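Molybdate-binding protein MolA (PDB 3PSH) binds molybdate and tungstate, but not sulfate or phosphate, in the periplasm and serves the MolBC transporter in low-affinity molybdate import. Local coordinates at residues Val23-Thr28 / Phe89-Ala94; Asp6-Lys11 / Val109-Leu114; Val42-Asn47 / Met66-Asp71. One frame throughout, in Å; residues are numbered along the deposited sequence.

Contact 1: residues Val23-Thr28 / Phe89-Ala94; sequences VLQHQT and FVTNYA. With MOO (molybdate ion), chain B.
Val23 and Phe89 pair on neighbouring parallel strands, their side chains side by side, and one direct backbone bond joins the strands, Leu24 N giving its hydrogen to Phe89 O at 2.9 Å. One residue on the strands part, and a water bridges them, donating to Leu24 O and accepting from Thr91 N. Apolar contact gathers round the Phe89 ring. Thr28, in the first turn of helix 26-34, lays CG2 over one face, 4.3 Å from the centroid in a CH-pi contact, while Val23 CG2 comes obliquely to Phe89 CD2 at 3.9 Å. A flat ring suits this place between sheet and helix, and Phe151 meets it too.

Polar contacts take over at the strand ends. A second water donates to Gln27 OE1 at 2.7 Å and also hydrogen-bonds Thr91 OG1. His26 NE2 donates to molybdate O4 at 2.8 Å (162°), with the oxygen at the edge of the ring and in its plane. Gln27 NE2 donates to molybdate O3 at 2.8 Å over a more bent path (139°). Tyr196, Arg243, Gly279 and Tyr280 also hydrogen-bond the ion. Two side-chain N-H donors thus grip two different oxo groups of the anion, while the water links Gln27 to Thr91.

Contact 2: residues Asp6-Lys11 / Val109-Leu114; sequences DQLDRK and VVAISL
Asp6 meets Ala111 through its carboxylate, and each of its oxygens is gripped by two donors. OD2 takes Ala111 N at 2.9 Å from one face of the carboxylate plane and Arg10 NH1, in a salt bridge, from the other. OD1 accepts Leu8 N, closing an Asx turn, and Arg10 N, again from opposite faces. A short acid suits this place because it can tie its own turn and the strand together; the Arg10 charge probably favours its ionised form. Arg10 NH1 also donates to Val109 O at 2.8 Å, with that oxygen in the guanidinium plane but the donor well above the carbonyl plane.

Gln7 reaches the other way, its chain extended beyond CG (chi2 -165°). Its OE1 receives Ser113 N and Leu114 N, at 2.9 and 2.7 Å, both from the same face of the amide, while its backbone N donates to Ala111 O. Between these polar arms Leu8 presses CG on Ala111 CB at 3.4 Å, a tight fit that suits a small residue.

The turn between strands 2-5 and 11-14 thereby covers edge strand 109-112, which neighbours strand 87-91; Gln7 NE2 is held by Gly139 and Gln142 of helix 132-151.

Contact 3: residues Val42-Asn47 / Met66-Asp71; sequences VGVLSN and MAMPGD
Gly43 and Ala67 bring their CA atoms to 4.6 Å where the loop 66-71 passes the end of strand 41-44, the two segments running 50° apart. Two direct backbone bonds clamp them: Val44 N to Ala67 O at 2.9 Å and Ser46 N to Gly70 O at 2.8 Å, each donor lying in the plane of the carbonyl it meets. Between them Met68 CA approaches Val44 O at 3.1 Å in a CA-H...O contact. A water bridges the two segments at the start, donating to Val42 O and accepting from Ala67 N. Glycine suits position 43, since a CB there would run into Pro69 CD.

Val44 and Met66 cross at about a right angle. The valine sets CG1 against Met66 CG at 3.6 Å, and the methionine, bent at chi2 (54°), turns its sulfur to Val42, where SD lies 3.7 Å from Val42 C. This flexible chain can follow the strand backbone. Met68 rests CB on Ser46 CB at 3.7 Å. Farther along, Asp71 CB touches both Ser46 OG and Asn47 OD1; the latter is buried without a polar partner in the model. Asp71 OD1 bonds Ser74. Leu45 packs on molybdate-binding His26.

Strand 41-44 borders the parallel sheet of the N-terminal lobe, and the irregular loop covers this edge; the strand order 2-1-3-4 fits an alpha/beta lobe of a family 8 bacterial solute-binding protein.

From the N terminus, the turn 6-11 comes first and waits about a hundred residues for strand 109-112, so contact 2 closes the longest loop. Contact 1 nests inside it, joining strand 21-24 and the start of helix 26-34 to strand 87-91. Contact 3 nests inside contact 1 in turn, and none cross. All three reach one parallel sheet, ordered 41-44, 21-24, 87-91, 109-112: contact 1 lies at its middle, contacts 2 and 3 at its two outer strands, about 19 Å apart between centres. Backbone bonds connect them, Val90 with Val110 and Ile112, Val23 with Gly43 and Leu45, tying strand 109-112 to 87-91 and strand 41-44 to 21-24, the strand that leads into His26 and Gln27.

Contact 1: residues Val23-Thr28 / Phe89-Ala94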
loop_
_atom_site.group_PDB
_atom_site.type_symbol
_atom_site.label_atom_id
_atom_site.label_comp_id
_atom_site.label_asym_id
_atom_site.label_seq_id
_atom_site.Cartn_x
_atom_site.Cartn_y
_atom_site.Cartn_z
ATOM N N VAL A 23 11.254 11.503 -2.848
ATOM C CA VAL A 23 10.526 10.373 -2.277
ATOM C C VAL A 23 10.521 9.200 -3.264
ATOM O O VAL A 23 9.797 9.243 -4.255
ATOM C CB VAL A 23 9.030 10.765 -1.891
ATOM C CG1 VAL A 23 8.383 9.492 -1.337
ATOM C CG2 VAL A 23 9.089 11.882 -0.827
ATOM N N LEU A 24 11.416 8.228 -3.009
ATOM C CA LEU A 24 11.632 7.105 -3.970
ATOM C C LEU A 24 10.819 5.840 -3.675
ATOM O O LEU A 24 11.308 4.706 -3.813
ATOM C CB LEU A 24 13.164 6.807 -4.148
ATOM C CG LEU A 24 14.047 8.058 -4.628
ATOM C CD1 LEU A 24 15.474 7.555 -4.793
ATOM C CD2 LEU A 24 13.462 8.738 -5.908
ATOM N N GLN A 25 9.630 6.042 -3.138
ATOM C CA GLN A 25 8.741 4.932 -2.738
ATOM C C GLN A 25 7.330 5.498 -2.867
ATOM O O GLN A 25 7.047 6.582 -2.292
ATOM C CB GLN A 25 9.045 4.534 -1.287
ATOM C CG GLN A 25 8.338 3.153 -0.944
ATOM C CD GLN A 25 7.961 2.989 0.483
ATOM O OE1 GLN A 25 8.366 1.963 1.112
ATOM N NE2 GLN A 25 7.273 3.960 1.059
ATOM N N HIS A 26 6.384 4.845 -3.613
ATOM C CA HIS A 26 5.018 5.269 -3.785
ATOM C C HIS A 26 4.171 5.246 -2.507
ATOM O O HIS A 26 3.329 6.086 -2.298
ATOM C CB HIS A 26 4.296 4.442 -4.885
ATOM C CG HIS A 26 4.432 2.949 -4.723
ATOM N ND1 HIS A 26 5.645 2.298 -4.781
ATOM C CD2 HIS A 26 3.497 1.967 -4.587
ATOM C CE1 HIS A 26 5.472 0.987 -4.664
ATOM N NE2 HIS A 26 4.181 0.778 -4.460
ATOM N N GLN A 27 4.503 4.311 -1.617
ATOM C CA GLN A 27 3.718 4.210 -0.367
ATOM C C GLN A 27 3.949 5.446 0.479
ATOM O O GLN A 27 3.008 6.097 0.980
ATOM C CB GLN A 27 4.035 2.982 0.461
ATOM C CG GLN A 27 3.577 1.764 -0.426
ATOM C CD GLN A 27 4.693 1.103 -1.138
ATOM O OE1 GLN A 27 5.732 1.687 -1.454
ATOM N NE2 GLN A 27 4.462 -0.206 -1.440
ATOM N N THR A 28 5.234 5.768 0.652
ATOM C CA THR A 28 5.507 6.998 1.421
ATOM C C THR A 28 4.943 8.242 0.651
ATOM O O THR A 28 4.431 9.151 1.292
ATOM C CB THR A 28 6.998 7.191 1.546
ATOM O OG1 THR A 28 7.544 6.222 2.453
ATOM C CG2 THR A 28 7.322 8.604 2.026
ATOM N N PHE A 89 13.716 9.602 0.898
ATOM C CA PHE A 89 13.020 8.430 1.442
ATOM C C PHE A 89 13.191 7.321 0.454
ATOM O O PHE A 89 13.016 7.544 -0.710
ATOM C CB PHE A 89 11.510 8.680 1.551
ATOM C CG PHE A 89 11.148 9.643 2.653
ATOM C CD1 PHE A 89 10.763 9.155 3.947
ATOM C CD2 PHE A 89 11.148 11.010 2.394
ATOM C CE1 PHE A 89 10.420 10.116 4.991
ATOM C CE2 PHE A 89 10.775 11.934 3.417
ATOM C CZ PHE A 89 10.371 11.439 4.676
ATOM N N VAL A 90 13.589 6.161 0.977
ATOM C CA VAL A 90 13.712 4.969 0.109
ATOM C C VAL A 90 12.813 3.877 0.682
ATOM O O VAL A 90 12.512 3.886 1.896
ATOM C CB VAL A 90 15.203 4.469 -0.016
ATOM C CG1 VAL A 90 16.037 5.650 -0.641
ATOM C CG2 VAL A 90 15.808 3.910 1.316
ATOM N N THR A 91 12.503 2.855 -0.139
ATOM C CA THR A 91 11.800 1.645 0.381
ATOM C C THR A 91 12.790 0.782 1.205
ATOM O O THR A 91 14.003 0.719 0.950
ATOM C CB THR A 91 11.191 0.905 -0.797
ATOM O OG1 THR A 91 10.170 -0.013 -0.344
ATOM C CG2 THR A 91 12.225 0.252 -1.691
ATOM N N ASN A 92 12.205 -0.014 2.121
ATOM C CA ASN A 92 12.982 -0.806 3.004
ATOM C C ASN A 92 13.890 -1.812 2.326
ATOM O O ASN A 92 14.924 -2.115 2.838
ATOM C CB ASN A 92 12.100 -1.507 4.034
ATOM C CG ASN A 92 11.047 -2.375 3.364
ATOM O OD1 ASN A 92 10.172 -1.867 2.596
ATOM N ND2 ASN A 92 11.215 -3.660 3.513
ATOM N N TYR A 93 13.516 -2.334 1.158
ATOM C CA TYR A 93 14.355 -3.315 0.511
ATOM C C TYR A 93 15.288 -2.664 -0.515
ATOM O O TYR A 93 15.903 -3.376 -1.365
ATOM C CB TYR A 93 13.417 -4.391 -0.131
ATOM C CG TYR A 93 12.506 -3.885 -1.245
ATOM C CD1 TYR A 93 12.996 -3.756 -2.571
ATOM C CD2 TYR A 93 11.167 -3.613 -1.012
ATOM C CE1 TYR A 93 12.170 -3.261 -3.613
ATOM C CE2 TYR A 93 10.344 -3.109 -2.053
ATOM C CZ TYR A 93 10.833 -2.979 -3.345
ATOM O OH TYR A 93 10.040 -2.564 -4.367
ATOM N N ALA A 94 15.407 -1.308 -0.489
ATOM C CA ALA A 94 16.356 -0.606 -1.476
ATOM C C ALA A 94 17.720 -1.263 -1.360
ATOM O O ALA A 94 18.194 -1.474 -0.261
ATOM C CB ALA A 94 16.454 0.882 -1.201
HETATM MO MO MOO B . 2.925 -2.808 -3.188
HETATM O O1 MOO B . 1.835 -4.021 -3.638
HETATM O O2 MOO B . 4.534 -3.413 -3.087
HETATM O O3 MOO B . 2.506 -2.204 -1.654
HETATM O O4 MOO B . 2.669 -1.514 -4.257
HETATM O O HOH W 1 13.524 3.247 -2.800
HETATM O O HOH W 2 7.900 0.084 -1.942
#

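Contact 2: residues Asp6-Lys11 / Val109-Leu114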
loop_
_atom_site.group_PDB
_atom_site.type_symbol
_atom_site.label_atom_id
_atom_site.label_comp_id
_atom_site.label_asym_id
_atom_site.label_seq_id
_atom_site.Cartn_x
_atom_site.Cartn_y
_atom_site.Cartn_z
ATOM N N ASP A 6 14.883 5.194 11.562
ATOM C CA ASP A 6 14.029 4.771 10.386
ATOM C C ASP A 6 13.649 3.269 10.543
ATOM O O ASP A 6 14.059 2.576 11.481
ATOM C CB ASP A 6 14.736 5.103 9.053
ATOM C CG ASP A 6 15.776 4.084 8.618
ATOM O OD1 ASP A 6 16.008 3.006 9.276
ATOM O OD2 ASP A 6 16.377 4.337 7.547
ATOM N N GLN A 7 12.908 2.797 9.539
ATOM C CA GLN A 7 12.333 1.449 9.621
ATOM C C GLN A 7 13.321 0.292 9.230
ATOM O O GLN A 7 12.959 -0.937 9.109
ATOM C CB GLN A 7 10.977 1.457 8.911
ATOM C CG GLN A 7 9.998 2.341 9.663
ATOM C CD GLN A 7 8.550 2.096 9.209
ATOM O OE1 GLN A 7 8.259 2.291 8.063
ATOM N NE2 GLN A 7 7.640 1.924 10.138
ATOM N N LEU A 8 14.594 0.647 8.978
ATOM C CA LEU A 8 15.648 -0.330 8.941
ATOM C C LEU A 8 16.461 -0.208 10.273
ATOM O O LEU A 8 17.645 -0.757 10.367
ATOM C CB LEU A 8 16.478 -0.089 7.660
ATOM C CG LEU A 8 15.926 -0.407 6.233
ATOM C CD1 LEU A 8 16.967 -0.180 5.208
ATOM C CD2 LEU A 8 15.492 -1.825 6.227
ATOM N N ASP A 9 15.894 0.522 11.256
ATOM C CA ASP A 9 16.576 0.747 12.595
ATOM C C ASP A 9 17.929 1.515 12.444
ATOM O O ASP A 9 18.862 1.414 13.283
ATOM C CB ASP A 9 16.767 -0.601 13.298
ATOM C CG ASP A 9 15.386 -1.281 13.723
ATOM O OD1 ASP A 9 14.314 -0.641 13.743
ATOM O OD2 ASP A 9 15.480 -2.503 14.018
ATOM N N ARG A 10 17.962 2.310 11.378
ATOM C CA ARG A 10 19.093 3.214 11.157
ATOM C C ARG A 10 18.859 4.521 11.858
ATOM O O ARG A 10 17.778 5.128 11.746
ATOM C CB ARG A 10 19.271 3.462 9.671
ATOM C CG ARG A 10 19.609 2.171 8.920
ATOM C CD ARG A 10 19.401 2.374 7.394
ATOM N NE ARG A 10 20.413 3.308 6.829
ATOM C CZ ARG A 10 20.158 4.570 6.443
ATOM N NH1 ARG A 10 18.973 5.132 6.623
ATOM N NH2 ARG A 10 21.198 5.273 5.944
ATOM N N LYS A 11 19.879 4.991 12.597
ATOM C CA LYS A 11 19.791 6.347 13.188
ATOM C C LYS A 11 20.228 7.312 12.058
ATOM O O LYS A 11 21.388 7.153 11.485
ATOM C CB LYS A 11 20.791 6.553 14.308
ATOM C CG LYS A 11 20.553 5.560 15.445
ATOM C CD LYS A 11 19.204 5.785 16.200
ATOM C CE LYS A 11 19.034 4.687 17.299
ATOM N NZ LYS A 11 17.629 4.563 17.830
ATOM N N VAL A 109 19.223 9.535 4.323
ATOM C CA VAL A 109 18.289 8.577 3.740
ATOM C C VAL A 109 17.380 8.005 4.860
ATOM O O VAL A 109 17.881 7.637 5.934
ATOM C CB VAL A 109 19.118 7.351 3.227
ATOM C CG1 VAL A 109 18.145 6.093 2.858
ATOM C CG2 VAL A 109 19.904 7.710 1.983
ATOM N N VAL A 110 16.082 7.928 4.572
ATOM C CA VAL A 110 15.143 7.439 5.553
ATOM C C VAL A 110 14.350 6.325 4.858
ATOM O O VAL A 110 13.690 6.569 3.836
ATOM C CB VAL A 110 14.122 8.504 5.941
ATOM C CG1 VAL A 110 13.007 7.939 6.952
ATOM C CG2 VAL A 110 14.842 9.638 6.638
ATOM N N ALA A 111 14.587 5.107 5.366
ATOM C CA ALA A 111 13.981 3.831 4.778
ATOM C C ALA A 111 12.623 3.585 5.421
ATOM O O ALA A 111 12.461 3.744 6.716
ATOM C CB ALA A 111 14.947 2.658 5.037
ATOM N N ILE A 112 11.629 3.335 4.579
ATOM C CA ILE A 112 10.280 3.137 5.103
ATOM C C ILE A 112 9.796 1.732 4.677
ATOM O O ILE A 112 9.860 1.360 3.528
ATOM C CB ILE A 112 9.337 4.186 4.528
ATOM C CG1 ILE A 112 9.674 5.605 5.059
ATOM C CG2 ILE A 112 7.795 3.821 4.885
ATOM C CD1 ILE A 112 9.481 5.907 6.594
ATOM N N SER A 113 9.302 0.996 5.683
ATOM C CA SER A 113 8.782 -0.330 5.392
ATOM C C SER A 113 7.289 -0.383 5.721
ATOM O O SER A 113 6.660 -1.352 5.282
ATOM C CB SER A 113 9.396 -1.385 6.312
ATOM O OG SER A 113 9.098 -1.088 7.650
ATOM N N LEU A 114 6.753 0.544 6.570
ATOM C CA LEU A 114 5.368 0.394 7.083
ATOM C C LEU A 114 5.150 -0.984 7.779
ATOM O O LEU A 114 3.986 -1.518 7.874
ATOM C CB LEU A 114 4.329 0.614 5.962
ATOM C CG LEU A 114 4.541 1.968 5.265
ATOM C CD1 LEU A 114 3.400 2.103 4.194
ATOM C CD2 LEU A 114 4.518 3.139 6.218
HETATM O O HOH W 3 21.420 8.292 6.104
#

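Contact 3: residues Val42-Asn47 / Met66-Asp71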
loop_
_atom_site.group_PDB
_atom_site.type_symbol
_atom_site.label_atom_id
_atom_site.label_comp_id
_atom_site.label_asym_id
_atom_site.label_seq_id
_atom_site.Cartn_x
_atom_site.Cartn_y
_atom_site.Cartn_z
ATOM N N VAL A 42 10.592 17.567 -3.901
ATOM C CA VAL A 42 11.085 18.071 -5.174
ATOM C C VAL A 42 11.472 16.948 -6.139
ATOM O O VAL A 42 11.840 17.247 -7.298
ATOM C CB VAL A 42 12.276 19.014 -5.008
ATOM C CG1 VAL A 42 11.800 20.277 -4.226
ATOM C CG2 VAL A 42 13.424 18.246 -4.412
ATOM N N GLY A 43 11.413 15.660 -5.679
ATOM C CA GLY A 43 11.508 14.552 -6.683
ATOM C C GLY A 43 10.796 13.317 -6.159
ATOM O O GLY A 43 10.548 13.220 -4.976
ATOM N N VAL A 44 10.454 12.455 -7.091
ATOM C CA VAL A 44 9.682 11.259 -6.706
ATOM C C VAL A 44 10.158 10.125 -7.616
ATOM O O VAL A 44 10.777 10.410 -8.667
ATOM C CB VAL A 44 8.096 11.538 -6.918
ATOM C CG1 VAL A 44 7.582 12.653 -6.010
ATOM C CG2 VAL A 44 7.747 11.806 -8.356
ATOM N N LEU A 45 9.910 8.862 -7.215
ATOM C CA LEU A 45 10.217 7.715 -8.048
ATOM C C LEU A 45 9.715 7.865 -9.497
ATOM O O LEU A 45 8.609 8.298 -9.770
ATOM C CB LEU A 45 9.701 6.378 -7.437
ATOM C CG LEU A 45 8.160 6.221 -7.304
ATOM C CD1 LEU A 45 7.837 4.732 -6.957
ATOM C CD2 LEU A 45 7.445 7.126 -6.407
ATOM N N SER A 46 10.559 7.464 -10.414
ATOM C CA SER A 46 10.194 7.677 -11.826
ATOM C C SER A 46 8.997 6.787 -12.321
ATOM O O SER A 46 8.337 7.174 -13.312
ATOM C CB SER A 46 11.448 7.455 -12.703
ATOM O OG SER A 46 11.908 6.091 -12.634
ATOM N N ASN A 47 8.724 5.665 -11.604
ATOM C CA ASN A 47 7.533 4.829 -11.874
ATOM C C ASN A 47 6.299 5.168 -11.055
ATOM O O ASN A 47 5.448 4.256 -10.831
ATOM C CB ASN A 47 7.943 3.344 -11.768
ATOM C CG ASN A 47 8.632 2.982 -10.490
ATOM O OD1 ASN A 47 9.245 3.831 -9.805
ATOM N ND2 ASN A 47 8.560 1.665 -10.145
ATOM N N MET A 66 6.933 17.038 -11.335
ATOM C CA MET A 66 7.946 16.649 -10.403
ATOM C C MET A 66 9.144 15.972 -11.082
ATOM O O MET A 66 9.007 15.056 -11.937
ATOM C CB MET A 66 7.357 15.654 -9.412
ATOM C CG MET A 66 7.838 15.619 -8.008
ATOM S SD MET A 66 7.874 17.102 -6.952
ATOM C CE MET A 66 6.297 17.184 -6.157
ATOM N N ALA A 67 10.351 16.426 -10.738
ATOM C CA ALA A 67 11.545 15.691 -11.114
ATOM C C ALA A 67 11.562 14.187 -10.612
ATOM O O ALA A 67 10.939 13.902 -9.560
ATOM C CB ALA A 67 12.797 16.408 -10.548
ATOM N N MET A 68 12.257 13.292 -11.317
ATOM C CA MET A 68 12.294 11.801 -11.047
ATOM C C MET A 68 13.706 11.277 -11.121
ATOM O O MET A 68 14.150 10.709 -12.148
ATOM C CB MET A 68 11.389 11.115 -12.100
ATOM C CG MET A 68 9.941 11.492 -11.854
ATOM S SD MET A 68 8.855 10.859 -13.200
ATOM C CE MET A 68 9.154 12.045 -14.537
ATOM N N PRO A 69 14.466 11.457 -10.044
ATOM C CA PRO A 69 15.893 11.150 -10.068
ATOM C C PRO A 69 16.250 9.739 -9.656
ATOM O O PRO A 69 17.394 9.470 -9.347
ATOM C CB PRO A 69 16.467 12.167 -9.063
ATOM C CG PRO A 69 15.434 12.205 -7.957
ATOM C CD PRO A 69 14.137 12.258 -8.830
ATOM N N GLY A 70 15.239 8.861 -9.539
ATOM C CA GLY A 70 15.507 7.459 -9.184
ATOM C C GLY A 70 14.160 6.715 -9.198
ATOM O O GLY A 70 13.257 7.298 -9.632
ATOM N N ASP A 71 14.207 5.457 -8.781
ATOM C CA ASP A 71 12.944 4.673 -8.601
ATOM C C ASP A 71 13.092 3.785 -7.396
ATOM O O ASP A 71 13.820 4.114 -6.425
ATOM C CB ASP A 71 12.631 3.966 -9.973
ATOM C CG ASP A 71 13.623 2.897 -10.388
ATOM O OD1 ASP A 71 14.505 2.535 -9.679
ATOM O OD2 ASP A 71 13.552 2.399 -11.535
HETATM O O HOH W 4 10.826 18.930 -9.197
#